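Local coordinates for protein lovastatin nonaketide synthase, polyketide synthase component (PDB 7CPX) that builds the nonaketide backbone of lovastatin from malonyl-CoA on its own carrier domain, working as an iterative, multidomain polyketide synthase together with the partner protein LovC, at residues 1674-1679 and 1707-1712. The protein carries 2 engineered substitutions. Sequence-based numbering, arbitrary orientation.
Sequences KRLVDL and EETFEA
Val-1677 splits its two methyls between its own segment and the other one: CG2 lies over one face of the guanidinium of Arg-1675, 3.7 Å above its plane and toward the rim, while CG1, anti to its own carbonyl carbon, reaches across to the segment 1707-1712. At the guanidinium's edge, in plane, sits CG of Asp-1678. The grip is side-on: NE of Arg-1675 gives a nearly straight bond (172°) to OD2 of Asp-1678, and NH2 meets the syn lone pair of OD1 at 2.8 Å, tilted 23° from the guanidinium plane. With Arg-1675 at the N-cap position, this salt bridge ties the start of helix 1676-1680 to its first turn.

Across the contact, CG1 of Val-1677 rests 3.6 Å from the backbone O of Glu-1707 and also touches OG1 of Thr-1709, a hydroxyl already hydrogen-bonded to Gly-1704. In Leu-1676, chi1 (-175°) sets CG anti to the backbone N and 3.5 Å from CB of Ala-1712. Its CD2 meets CG2 of Thr-1709 at 3.7 Å. The same alanine CB lies against the backbone O of Leu-1676. Leu-1701, from a loop, touches both Leu-1676 and Thr-1709.

Helix 1676-1680 follows edge strand 1670-1673 of a sheet whose parallel strands suggest a Rossmann-like fold, probably the structural, non-catalytic half of the ketoreductase; Phe-1710 of helix 1705-1719 touches Leu-2256 and Met-2259 in the ketoreductase region. No hydrogen bond joins the two segments; methyl groups and one methine carbon meet each other and oxygens (backbone carbonyls and the Thr-1709 hydroxyl), with the charged pair kept within one segment.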
ATOM      1  N   LYS A1674     -42.937  81.495  24.184  1.00132.07           N
ATOM      2  CA  LYS A1674     -42.010  81.992  23.173  1.00132.07           C
ATOM      3  C   LYS A1674     -40.774  81.107  23.069  1.00132.07           C
ATOM      4  O   LYS A1674     -40.283  80.842  21.965  1.00132.07           O
ATOM      5  CB  LYS A1674     -41.607  83.431  23.496  1.00132.07           C
ATOM      6  CG  LYS A1674     -42.778  84.389  23.642  1.00132.07           C
ATOM      7  CD  LYS A1674     -43.604  84.464  22.369  1.00132.07           C
ATOM      8  CE  LYS A1674     -44.731  85.472  22.496  1.00132.07           C
ATOM      9  NZ  LYS A1674     -45.566  85.526  21.266  1.00132.07           N
ATOM     10  N   ARG A1675     -40.256  80.645  24.204  1.00131.74           N
ATOM     11  CA  ARG A1675     -39.011  79.893  24.237  1.00131.74           C
ATOM     12  C   ARG A1675     -39.160  78.707  25.178  1.00131.74           C
ATOM     13  O   ARG A1675     -40.023  78.687  26.058  1.00131.74           O
ATOM     14  CB  ARG A1675     -37.836  80.771  24.687  1.00131.74           C
ATOM     15  CG  ARG A1675     -37.613  81.999  23.819  1.00131.74           C
ATOM     16  CD  ARG A1675     -36.713  83.010  24.508  1.00131.74           C
ATOM     17  NE  ARG A1675     -37.306  83.507  25.744  1.00131.74           N
ATOM     18  CZ  ARG A1675     -36.755  84.424  26.528  1.00131.74           C
ATOM     19  NH1 ARG A1675     -35.590  84.977  26.232  1.00131.74           N
ATOM     20  NH2 ARG A1675     -37.390  84.797  27.636  1.00131.74           N
ATOM     21  N   LEU A1676     -38.300  77.707  24.976  1.00130.30           N
ATOM     22  CA  LEU A1676     -38.304  76.546  25.858  1.00130.30           C
ATOM     23  C   LEU A1676     -37.897  76.929  27.276  1.00130.30           C
ATOM     24  O   LEU A1676     -38.388  76.335  28.244  1.00130.30           O
ATOM     25  CB  LEU A1676     -37.375  75.467  25.301  1.00130.30           C
ATOM     26  CG  LEU A1676     -37.356  74.129  26.039  1.00130.30           C
ATOM     27  CD1 LEU A1676     -38.757  73.561  26.182  1.00130.30           C
ATOM     28  CD2 LEU A1676     -36.454  73.133  25.330  1.00130.30           C
ATOM     29  N   VAL A1677     -37.008  77.913  27.420  1.00131.29           N
ATOM     30  CA  VAL A1677     -36.685  78.426  28.749  1.00131.29           C
ATOM     31  C   VAL A1677     -37.930  79.010  29.400  1.00131.29           C
ATOM     32  O   VAL A1677     -38.148  78.859  30.608  1.00131.29           O
ATOM     33  CB  VAL A1677     -35.547  79.461  28.665  1.00131.29           C
ATOM     34  CG1 VAL A1677     -34.278  78.810  28.141  1.00131.29           C
ATOM     35  CG2 VAL A1677     -35.950  80.644  27.790  1.00131.29           C
ATOM     36  N   ASP A1678     -38.767  79.689  28.611  1.00133.19           N
ATOM     37  CA  ASP A1678     -40.034  80.184  29.138  1.00133.19           C
ATOM     38  C   ASP A1678     -40.922  79.030  29.579  1.00133.19           C
ATOM     39  O   ASP A1678     -41.635  79.134  30.585  1.00133.19           O
ATOM     40  CB  ASP A1678     -40.743  81.039  28.088  1.00133.19           C
ATOM     41  CG  ASP A1678     -39.896  82.206  27.619  1.00133.19           C
ATOM     42  OD1 ASP A1678     -39.079  82.709  28.417  1.00133.19           O
ATOM     43  OD2 ASP A1678     -40.047  82.619  26.450  1.00133.19           O
ATOM     44  N   LEU A1679     -40.896  77.920  28.838  1.00132.68           N
ATOM     45  CA  LEU A1679     -41.631  76.735  29.265  1.00132.68           C
ATOM     46  C   LEU A1679     -41.126  76.245  30.615  1.00132.68           C
ATOM     47  O   LEU A1679     -41.919  75.878  31.488  1.00132.68           O
ATOM     48  CB  LEU A1679     -41.505  75.630  28.217  1.00132.68           C
ATOM     49  CG  LEU A1679     -42.344  74.376  28.468  1.00132.68           C
ATOM     50  CD1 LEU A1679     -43.819  74.663  28.234  1.00132.68           C
ATOM     51  CD2 LEU A1679     -41.871  73.226  27.595  1.00132.68           C
ATOM     52  N   GLU A1707     -28.200  77.509  29.012  1.00132.16           N
ATOM     53  CA  GLU A1707     -29.234  78.369  29.574  1.00132.16           C
ATOM     54  C   GLU A1707     -30.352  77.574  30.238  1.00132.16           C
ATOM     55  O   GLU A1707     -31.509  78.017  30.234  1.00132.16           O
ATOM     56  CB  GLU A1707     -29.808  79.275  28.484  1.00132.16           C
ATOM     57  CG  GLU A1707     -28.761  79.892  27.568  1.00132.16           C
ATOM     58  CD  GLU A1707     -27.746  80.733  28.318  1.00132.16           C
ATOM     59  OE1 GLU A1707     -28.006  81.083  29.489  1.00132.16           O
ATOM     60  OE2 GLU A1707     -26.685  81.044  27.736  1.00132.16           O
ATOM     61  N   GLU A1708     -30.038  76.405  30.797  1.00130.10           N
ATOM     62  CA  GLU A1708     -31.020  75.512  31.407  1.00130.10           C
ATOM     63  C   GLU A1708     -32.015  74.973  30.387  1.00130.10           C
ATOM     64  O   GLU A1708     -33.055  74.421  30.760  1.00130.10           O
ATOM     65  CB  GLU A1708     -31.769  76.202  32.554  1.00130.10           C
ATOM     66  CG  GLU A1708     -30.879  76.600  33.716  1.00130.10           C
ATOM     67  CD  GLU A1708     -31.658  77.231  34.853  1.00130.10           C
ATOM     68  OE1 GLU A1708     -32.874  77.459  34.686  1.00130.10           O
ATOM     69  OE2 GLU A1708     -31.055  77.496  35.914  1.00130.10           O
ATOM     70  N   THR A1709     -31.714  75.130  29.097  1.00127.75           N
ATOM     71  CA  THR A1709     -32.587  74.582  28.066  1.00127.75           C
ATOM     72  C   THR A1709     -32.656  73.064  28.152  1.00127.75           C
ATOM     73  O   THR A1709     -33.639  72.460  27.713  1.00127.75           O
ATOM     74  CB  THR A1709     -32.097  75.014  26.685  1.00127.75           C
ATOM     75  OG1 THR A1709     -31.874  76.430  26.676  1.00127.75           O
ATOM     76  CG2 THR A1709     -33.119  74.665  25.623  1.00127.75           C
ATOM     77  N   PHE A1710     -31.625  72.434  28.716  1.00126.37           N
ATOM     78  CA  PHE A1710     -31.619  70.985  28.888  1.00126.37           C
ATOM     79  C   PHE A1710     -32.551  70.552  30.017  1.00126.37           C
ATOM     80  O   PHE A1710     -33.291  69.568  29.880  1.00126.37           O
ATOM     81  CB  PHE A1710     -30.183  70.522  29.138  1.00126.37           C
ATOM     82  CG  PHE A1710     -30.068  69.119  29.648  1.00126.37           C
ATOM     83  CD1 PHE A1710     -30.359  68.041  28.832  1.00126.37           C
ATOM     84  CD2 PHE A1710     -29.639  68.877  30.940  1.00126.37           C
ATOM     85  CE1 PHE A1710     -30.240  66.751  29.303  1.00126.37           C
ATOM     86  CE2 PHE A1710     -29.516  67.592  31.412  1.00126.37           C
ATOM     87  CZ  PHE A1710     -29.817  66.528  30.594  1.00126.37           C
ATOM     88  N   GLU A1711     -32.549  71.285  31.132  1.00129.46           N
ATOM     89  CA  GLU A1711     -33.537  71.030  32.175  1.00129.46           C
ATOM     90  C   GLU A1711     -34.941  71.324  31.664  1.00129.46           C
ATOM     91  O   GLU A1711     -35.904  70.631  32.015  1.00129.46           O
ATOM     92  CB  GLU A1711     -33.227  71.876  33.410  1.00129.46           C
ATOM     93  CG  GLU A1711     -31.808  71.716  33.933  1.00129.46           C
ATOM     94  CD  GLU A1711     -31.499  70.295  34.358  1.00129.46           C
ATOM     95  OE1 GLU A1711     -32.449  69.504  34.537  1.00129.46           O
ATOM     96  OE2 GLU A1711     -30.304  69.966  34.514  1.00129.46           O
ATOM     97  N   ALA A1712     -35.073  72.354  30.828  1.00129.75           N
ATOM     98  CA  ALA A1712     -36.358  72.640  30.206  1.00129.75           C
ATOM     99  C   ALA A1712     -36.797  71.489  29.312  1.00129.75           C
ATOM    100  O   ALA A1712     -37.986  71.165  29.242  1.00129.75           O
ATOM    101  CB  ALA A1712     -36.270  73.938  29.406  1.00129.75           C
TER